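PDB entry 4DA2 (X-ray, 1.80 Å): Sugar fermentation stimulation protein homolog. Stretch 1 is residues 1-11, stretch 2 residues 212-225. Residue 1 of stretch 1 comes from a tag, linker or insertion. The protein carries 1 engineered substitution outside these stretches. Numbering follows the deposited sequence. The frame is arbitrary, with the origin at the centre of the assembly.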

ATOM      1  N   ALA A   1      -6.618  17.876   0.613  1.00 23.30           N
ATOM      2  CA  ALA A   1      -6.833  16.658   1.430  1.00 22.87           C
ATOM      3  C   ALA A   1      -8.312  16.427   1.662  1.00 52.46           C
ATOM      4  O   ALA A   1      -9.085  17.378   1.757  1.00 26.18           O
ATOM      5  N   MET A   2      -8.697  15.158   1.745  1.00 18.38           N
ATOM      6  CA  MET A   2     -10.061  14.786   2.086  1.00 19.95           C
ATOM      7  C   MET A   2     -10.122  13.446   2.823  1.00 29.88           C
ATOM      8  O   MET A   2      -9.217  12.611   2.695  1.00 23.30           O
ATOM      9  N   LYS A   3     -11.168  13.254   3.620  1.00 28.82           N
ATOM     10  CA  LYS A   3     -11.321  12.014   4.397  1.00 22.62           C
ATOM     11  C   LYS A   3     -11.924  10.867   3.594  1.00 33.50           C
ATOM     12  O   LYS A   3     -12.888  11.067   2.871  1.00 27.47           O
ATOM     13  N   LEU A   4     -11.353   9.669   3.722  1.00 23.53           N
ATOM     14  CA  LEU A   4     -11.866   8.497   3.018  1.00 25.91           C
ATOM     15  C   LEU A   4     -12.720   7.617   3.902  1.00 25.24           C
ATOM     16  O   LEU A   4     -13.738   7.081   3.454  1.00 24.11           O
ATOM     17  N   MET A   5     -12.256   7.406   5.137  1.00 20.27           N
ATOM     18  CA  MET A   5     -12.844   6.425   6.039  1.00 18.65           C
ATOM     19  C   MET A   5     -12.230   6.608   7.446  1.00 14.40           C
ATOM     20  O   MET A   5     -11.350   7.436   7.631  1.00 23.81           O
ATOM     21  N   GLU A   6     -12.711   5.803   8.382  1.00 20.48           N
ATOM     22  CA  GLU A   6     -12.271   5.839   9.770  1.00 24.13           C
ATOM     23  C   GLU A   6     -12.037   4.431  10.266  1.00 27.12           C
ATOM     24  O   GLU A   6     -12.787   3.510   9.931  1.00 33.30           O
ATOM     25  N   VAL A   7     -11.001   4.276  11.079  1.00 23.85           N
ATOM     26  CA  VAL A   7     -10.713   3.019  11.741  1.00 23.72           C
ATOM     27  C   VAL A   7     -10.978   3.205  13.233  1.00 33.86           C
ATOM     28  O   VAL A   7     -10.434   4.109  13.859  1.00 24.57           O
ATOM     29  N   SER A   8     -11.822   2.341  13.782  1.00 21.57           N
ATOM     30  CA  SER A   8     -12.178   2.375  15.200  1.00 26.18           C
ATOM     31  C   SER A   8     -12.332   0.929  15.733  1.00 17.72           C
ATOM     32  O   SER A   8     -12.893   0.084  15.035  1.00 26.31           O
ATOM     33  N   PRO A   9     -11.799   0.628  16.935  1.00 27.15           N
ATOM     34  CA  PRO A   9     -10.946   1.470  17.781  1.00 19.68           C
ATOM     35  C   PRO A   9      -9.469   1.403  17.378  1.00 23.19           C
ATOM     36  O   PRO A   9      -9.036   0.439  16.742  1.00 23.25           O
ATOM     37  N   LEU A  10      -8.705   2.405  17.790  1.00 19.31           N
ATOM     38  CA  LEU A  10      -7.305   2.504  17.467  1.00 26.18           C
ATOM     39  C   LEU A  10      -6.537   2.522  18.783  1.00 30.22           C
ATOM     40  O   LEU A  10      -6.804   3.362  19.642  1.00 28.97           O
ATOM     41  N   PHE A  11      -5.627   1.566  18.969  1.00 23.09           N
ATOM     42  CA  PHE A  11      -4.840   1.484  20.210  1.00 23.40           C
ATOM     43  C   PHE A  11      -3.366   1.831  19.986  1.00 26.74           C
ATOM     44  O   PHE A  11      -2.693   1.143  19.225  1.00 26.33           O
ATOM     45  N   GLY A 212      -0.985   9.918  -2.064  1.00 10.57           N
ATOM     46  CA  GLY A 212      -0.553  10.222  -0.696  1.00 13.68           C
ATOM     47  C   GLY A 212      -1.692   9.993   0.275  1.00 17.38           C
ATOM     48  O   GLY A 212      -2.817  10.471   0.066  1.00 17.02           O
ATOM     49  N   LEU A 213      -1.401   9.243   1.346  1.00 11.30           N
ATOM     50  CA  LEU A 213      -2.381   8.911   2.354  1.00 12.21           C
ATOM     51  C   LEU A 213      -1.696   8.908   3.707  1.00 12.72           C
ATOM     52  O   LEU A 213      -0.475   8.738   3.781  1.00 18.02           O
ATOM     53  N   HIS A 214      -2.476   9.148   4.748  1.00 17.88           N
ATOM     54  CA  HIS A 214      -2.042   8.928   6.124  1.00 12.30           C
ATOM     55  C   HIS A 214      -3.280   8.713   6.984  1.00 12.21           C
ATOM     56  O   HIS A 214      -4.433   8.867   6.521  1.00 14.97           O
ATOM     57  N   MET A 215      -3.051   8.334   8.242  1.00 12.14           N
ATOM     58  CA  MET A 215      -4.096   8.199   9.219  1.00 19.19           C
ATOM     59  C   MET A 215      -3.779   9.177  10.349  1.00  9.53           C
ATOM     60  O   MET A 215      -2.596   9.381  10.690  1.00 11.94           O
ATOM     61  N   GLU A 216      -4.819   9.840  10.843  1.00 15.38           N
ATOM     62  CA  GLU A 216      -4.696  10.739  11.979  1.00 19.28           C
ATOM     63  C   GLU A 216      -4.830   9.905  13.237  1.00 15.03           C
ATOM     64  O   GLU A 216      -5.370   8.809  13.191  1.00 15.11           O
ATOM     65  N   LEU A 217      -4.365  10.446  14.359  1.00 18.95           N
ATOM     66  CA  LEU A 217      -4.455   9.742  15.641  1.00 16.51           C
ATOM     67  C   LEU A 217      -5.893   9.413  16.016  1.00 19.75           C
ATOM     68  O   LEU A 217      -6.134   8.443  16.737  1.00 26.39           O
ATOM     69  N   SER A 218      -6.834  10.218  15.509  1.00 20.36           N
ATOM     70  CA  SER A 218      -8.268   9.974  15.608  1.00 20.66           C
ATOM     71  C   SER A 218      -8.784   8.707  14.879  1.00 31.23           C
ATOM     72  O   SER A 218      -9.917   8.291  15.075  1.00 23.99           O
ATOM     73  N   GLY A 219      -7.968   8.108  14.022  1.00 17.60           N
ATOM     74  CA  GLY A 219      -8.426   6.972  13.224  1.00 16.71           C
ATOM     75  C   GLY A 219      -8.878   7.369  11.827  1.00 29.83           C
ATOM     76  O   GLY A 219      -9.109   6.495  10.989  1.00 14.20           O
ATOM     77  N   GLU A 220      -8.978   8.673  11.559  1.00 18.47           N
ATOM     78  CA  GLU A 220      -9.424   9.141  10.234  1.00 23.25           C
ATOM     79  C   GLU A 220      -8.351   8.925   9.186  1.00 16.51           C
ATOM     80  O   GLU A 220      -7.189   9.274   9.399  1.00 20.19           O
ATOM     81  N   ILE A 221      -8.749   8.362   8.052  1.00 17.70           N
ATOM     82  CA  ILE A 221      -7.802   8.110   6.969  1.00 18.88           C
ATOM     83  C   ILE A 221      -7.969   9.219   5.933  1.00 21.41           C
ATOM     84  O   ILE A 221      -9.075   9.506   5.464  1.00 20.85           O
ATOM     85  N   ILE A 222      -6.854   9.861   5.627  1.00 13.91           N
ATOM     86  CA  ILE A 222      -6.848  11.092   4.834  1.00 20.42           C
ATOM     87  C   ILE A 222      -6.181  10.847   3.474  1.00 15.08           C
ATOM     88  O   ILE A 222      -5.053  10.350   3.389  1.00 15.79           O
ATOM     89  N   TYR A 223      -6.865  11.253   2.405  1.00 13.45           N
ATOM     90  CA  TYR A 223      -6.309  11.132   1.076  1.00 17.11           C
ATOM     91  C   TYR A 223      -5.822  12.520   0.696  1.00 16.02           C
ATOM     92  O   TYR A 223      -6.628  13.445   0.613  1.00 19.12           O
ATOM     93  N   ARG A 224      -4.506  12.666   0.501  1.00 15.87           N
ATOM     94  CA  ARG A 224      -3.892  13.961   0.243  1.00 18.06           C
ATOM     95  C   ARG A 224      -3.885  14.327  -1.258  1.00 17.10           C
ATOM     96  O   ARG A 224      -3.656  15.481  -1.606  1.00 28.03           O
ATOM     97  N   GLY A 225      -4.187  13.358  -2.115  1.00 20.31           N
ATOM     98  CA  GLY A 225      -4.155  13.543  -3.562  1.00 21.76           C
ATOM     99  C   GLY A 225      -3.020  12.741  -4.182  1.00 21.80           C
ATOM    100  O   GLY A 225      -2.399  11.875  -3.519  1.00 19.75           O
TER

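The N-terminal strand 2-6 runs antiparallel to strand 220-225, and main-chain groups satisfy one another along the seam. Met-2 N donates to Tyr-223 O (2.9 Å) and Tyr-223 N to Met-2 O (2.7 Å); farther on, Leu-4 N reaches Ile-221 O (2.9 Å), Ile-221 N reaches Met-5 O (2.8 Å) and Val-7 N reaches Gly-219 O (2.9 Å). Water closes both ends: one accepts from Ala-1 N, a tag residue, and donates to Arg-224 O (both 2.8 Å), while another donates to Val-7 O (2.7 Å) and Ser-218 O (2.8 Å).

The face carrying Lys-3, Glu-6 and Glu-220 is charged there, though Ile-222 shares it and sets its CD1 4.1 Å from Lys-3 CB. The long Lys-3 side chain (t, t, p, t) lets NZ form salt bridges with Glu-6 OE2 (2.6 Å) and Glu-220 OE2 (3.0 Å), offsetting two carboxylates whose OE2 atoms lie 4.3 Å apart. The other oxygen, Glu-220 OE1, accepts from Ser-218 OG (2.6 Å).

Apolar side chains suit the other face, where Met-5 CG meets Ile-221 CB (3.9 Å). Buried Leu-4 (m, t), pointing sideways, sets CG against Tyr-223 CB (3.7 Å). Leu-10 (t, p) points toward the second stretch, its CD1 3.9 Å from CE of Met-215. At Gly-219 a CB would clash with Val-7 O, and the backbone angles themselves call for glycine.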

ATOM      1  CB  ALA A   1      -6.090  16.765   2.765  1.00 25.95           C
ATOM      2  CB  MET A   2     -10.983  14.823   0.850  1.00 33.12           C
ATOM      3  CG  MET A   2     -10.686  13.837  -0.255  1.00 52.57           C
ATOM      4  SD  MET A   2     -11.476  14.323  -1.823  1.00 26.46           S
ATOM      5  CE  MET A   2     -13.192  14.451  -1.339  1.00 38.46           C
ATOM      6  CB  LYS A   3     -12.157  12.302   5.640  1.00 22.60           C
ATOM      7  CG  LYS A   3     -12.549  11.059   6.426  1.00 29.36           C
ATOM      8  CD  LYS A   3     -12.870  11.395   7.868  1.00 38.11           C
ATOM      9  CE  LYS A   3     -14.300  11.840   8.026  1.00 38.05           C
ATOM     10  NZ  LYS A   3     -14.668  11.881   9.461  1.00 38.13           N
ATOM     11  CB  LEU A   4     -10.728   7.617   2.482  1.00 24.24           C
ATOM     12  CG  LEU A   4      -9.835   8.135   1.374  1.00 20.79           C
ATOM     13  CD1 LEU A   4      -8.801   7.091   1.002  1.00 18.02           C
ATOM     14  CD2 LEU A   4     -10.661   8.572   0.145  1.00 28.14           C
ATOM     15  CB  MET A   5     -12.585   4.988   5.564  1.00 25.10           C
ATOM     16  CG  MET A   5     -11.121   4.664   5.226  1.00 26.21           C
ATOM     17  SD  MET A   5     -10.828   2.949   4.741  1.00 27.71           S
ATOM     18  CE  MET A   5     -11.152   2.061   6.264  1.00 19.55           C
ATOM     19  CB  GLU A   6     -13.331   6.515  10.639  1.00 30.51           C
ATOM     20  CG  GLU A   6     -13.626   7.947  10.261  1.00 78.14           C
ATOM     21  CD  GLU A   6     -14.867   8.496  10.937  1.00 33.48           C
ATOM     22  OE1 GLU A   6     -15.709   7.702  11.427  1.00 38.30           O
ATOM     23  OE2 GLU A   6     -14.995   9.730  10.961  1.00 43.07           O
ATOM     24  CB  VAL A   7      -9.250   2.609  11.510  1.00 19.69           C
ATOM     25  CG1 VAL A   7      -8.862   1.405  12.374  1.00 32.06           C
ATOM     26  CG2 VAL A   7      -9.016   2.322  10.035  1.00 17.94           C
ATOM     27  CB  SER A   8     -13.513   3.125  15.340  1.00 18.94           C
ATOM     28  OG  SER A   8     -13.768   3.421  16.695  1.00 32.28           O
ATOM     29  CB  PRO A   9     -11.114   0.843  19.171  1.00 25.87           C
ATOM     30  CG  PRO A   9     -11.396  -0.571  18.911  1.00 44.58           C
ATOM     31  CD  PRO A   9     -12.112  -0.661  17.588  1.00 27.59           C
ATOM     32  CB  LEU A  10      -7.055   3.770  16.628  1.00 30.18           C
ATOM     33  CG  LEU A  10      -5.780   3.817  15.798  1.00 29.60           C
ATOM     34  CD1 LEU A  10      -5.714   2.633  14.835  1.00 26.70           C
ATOM     35  CD2 LEU A  10      -5.679   5.170  15.059  1.00 19.80           C
ATOM     36  CB  PHE A  11      -4.947   0.075  20.835  1.00 32.37           C
ATOM     37  CG  PHE A  11      -6.355  -0.342  21.178  1.00 37.83           C
ATOM     38  CD1 PHE A  11      -7.160   0.460  21.991  1.00 54.03           C
ATOM     39  CD2 PHE A  11      -6.869  -1.551  20.711  1.00 32.85           C
ATOM     40  CE1 PHE A  11      -8.465   0.076  22.316  1.00 63.88           C
ATOM     41  CE2 PHE A  11      -8.175  -1.941  21.031  1.00 42.01           C
ATOM     42  CZ  PHE A  11      -8.971  -1.128  21.835  1.00 55.12           C
ATOM     43  CB  LEU A 213      -2.967   7.512   2.118  1.00 20.32           C
ATOM     44  CG  LEU A 213      -4.020   7.343   1.027  1.00 23.89           C
ATOM     45  CD1 LEU A 213      -3.382   7.217  -0.367  1.00 32.19           C
ATOM     46  CD2 LEU A 213      -4.841   6.127   1.348  1.00 29.81           C
ATOM     47  CB  HIS A 214      -1.156  10.085   6.646  1.00 14.61           C
ATOM     48  CG  HIS A 214      -1.899  11.371   6.820  1.00 19.34           C
ATOM     49  ND1 HIS A 214      -1.951  12.341   5.839  1.00 15.89           N
ATOM     50  CD2 HIS A 214      -2.655  11.833   7.843  1.00 17.34           C
ATOM     51  CE1 HIS A 214      -2.700  13.350   6.251  1.00 18.33           C
ATOM     52  NE2 HIS A 214      -3.140  13.069   7.466  1.00 14.87           N
ATOM     53  CB  MET A 215      -4.156   6.767   9.728  1.00 14.66           C
ATOM     54  CG  MET A 215      -5.302   6.519  10.732  1.00 14.86           C
ATOM     55  SD  MET A 215      -5.681   4.743  10.995  1.00 22.29           S
ATOM     56  CE  MET A 215      -4.146   4.080  11.581  1.00 22.94           C
ATOM     57  CB  GLU A 216      -5.813  11.770  11.949  1.00 14.59           C
ATOM     58  CG  GLU A 216      -5.888  12.563  10.638  1.00 27.18           C
ATOM     59  CD  GLU A 216      -4.894  13.696  10.632  1.00 32.68           C
ATOM     60  OE1 GLU A 216      -4.480  14.089  11.742  1.00 25.21           O
ATOM     61  OE2 GLU A 216      -4.520  14.198   9.547  1.00 23.90           O
ATOM     62  CB  LEU A 217      -3.801  10.560  16.764  1.00 21.38           C
ATOM     63  CG  LEU A 217      -2.354  11.005  16.523  1.00 21.09           C
ATOM     64  CD1 LEU A 217      -1.855  11.900  17.658  1.00 39.61           C
ATOM     65  CD2 LEU A 217      -1.441   9.811  16.331  1.00 23.49           C
ATOM     66  CB  SER A 218      -9.021  11.193  15.057  1.00 23.85           C
ATOM     67  OG  SER A 218      -8.847  11.263  13.632  1.00 21.35           O
ATOM     68  CB  GLU A 220      -9.796  10.622  10.274  1.00 17.95           C
ATOM     69  CG  GLU A 220     -11.086  10.875  11.039  1.00 29.01           C
ATOM     70  CD  GLU A 220     -11.251  12.324  11.402  1.00 39.57           C
ATOM     71  OE1 GLU A 220     -10.415  12.832  12.190  1.00 41.21           O
ATOM     72  OE2 GLU A 220     -12.208  12.952  10.898  1.00 44.89           O
ATOM     73  CB  ILE A 221      -7.956   6.699   6.359  1.00 18.04           C
ATOM     74  CG1 ILE A 221      -7.477   5.631   7.364  1.00 23.63           C
ATOM     75  CG2 ILE A 221      -7.185   6.577   5.003  1.00 17.59           C
ATOM     76  CD1 ILE A 221      -7.425   4.232   6.793  1.00 19.76           C
ATOM     77  CB  ILE A 222      -6.117  12.250   5.604  1.00 21.19           C
ATOM     78  CG1 ILE A 222      -6.736  12.485   6.997  1.00 22.93           C
ATOM     79  CG2 ILE A 222      -6.113  13.554   4.798  1.00 20.25           C
ATOM     80  CD1 ILE A 222      -8.256  12.639   6.982  1.00 19.29           C
ATOM     81  CB  TYR A 223      -7.400  10.617   0.105  1.00 11.96           C
ATOM     82  CG  TYR A 223      -7.031  10.722  -1.366  1.00 19.98           C
ATOM     83  CD1 TYR A 223      -5.779  10.271  -1.846  1.00 16.06           C
ATOM     84  CD2 TYR A 223      -7.922  11.286  -2.284  1.00 20.69           C
ATOM     85  CE1 TYR A 223      -5.444  10.376  -3.192  1.00 23.21           C
ATOM     86  CE2 TYR A 223      -7.585  11.387  -3.647  1.00 20.04           C
ATOM     87  CZ  TYR A 223      -6.348  10.931  -4.084  1.00 23.51           C
ATOM     88  OH  TYR A 223      -6.013  11.041  -5.420  1.00 21.40           O
ATOM     89  CB  ARG A 224      -2.484  14.046   0.850  1.00 23.15           C
ATOM     90  CG  ARG A 224      -2.429  13.961   2.409  1.00 17.88           C
ATOM     91  CD  ARG A 224      -1.041  14.416   2.929  1.00 17.59           C
ATOM     92  NE  ARG A 224       0.048  13.731   2.232  1.00 20.24           N
ATOM     93  CZ  ARG A 224       0.434  12.482   2.480  1.00 23.77           C
ATOM     94  NH1 ARG A 224      -0.152  11.776   3.439  1.00 19.85           N
ATOM     95  NH2 ARG A 224       1.417  11.935   1.775  1.00 18.63           N
TER
HETATM   96  O   HOH W   1      -3.898  17.781  -0.028  1.00 31.49           O
HETATM   97  O   HOH W   2     -10.605   5.773  16.018  1.00 30.54           O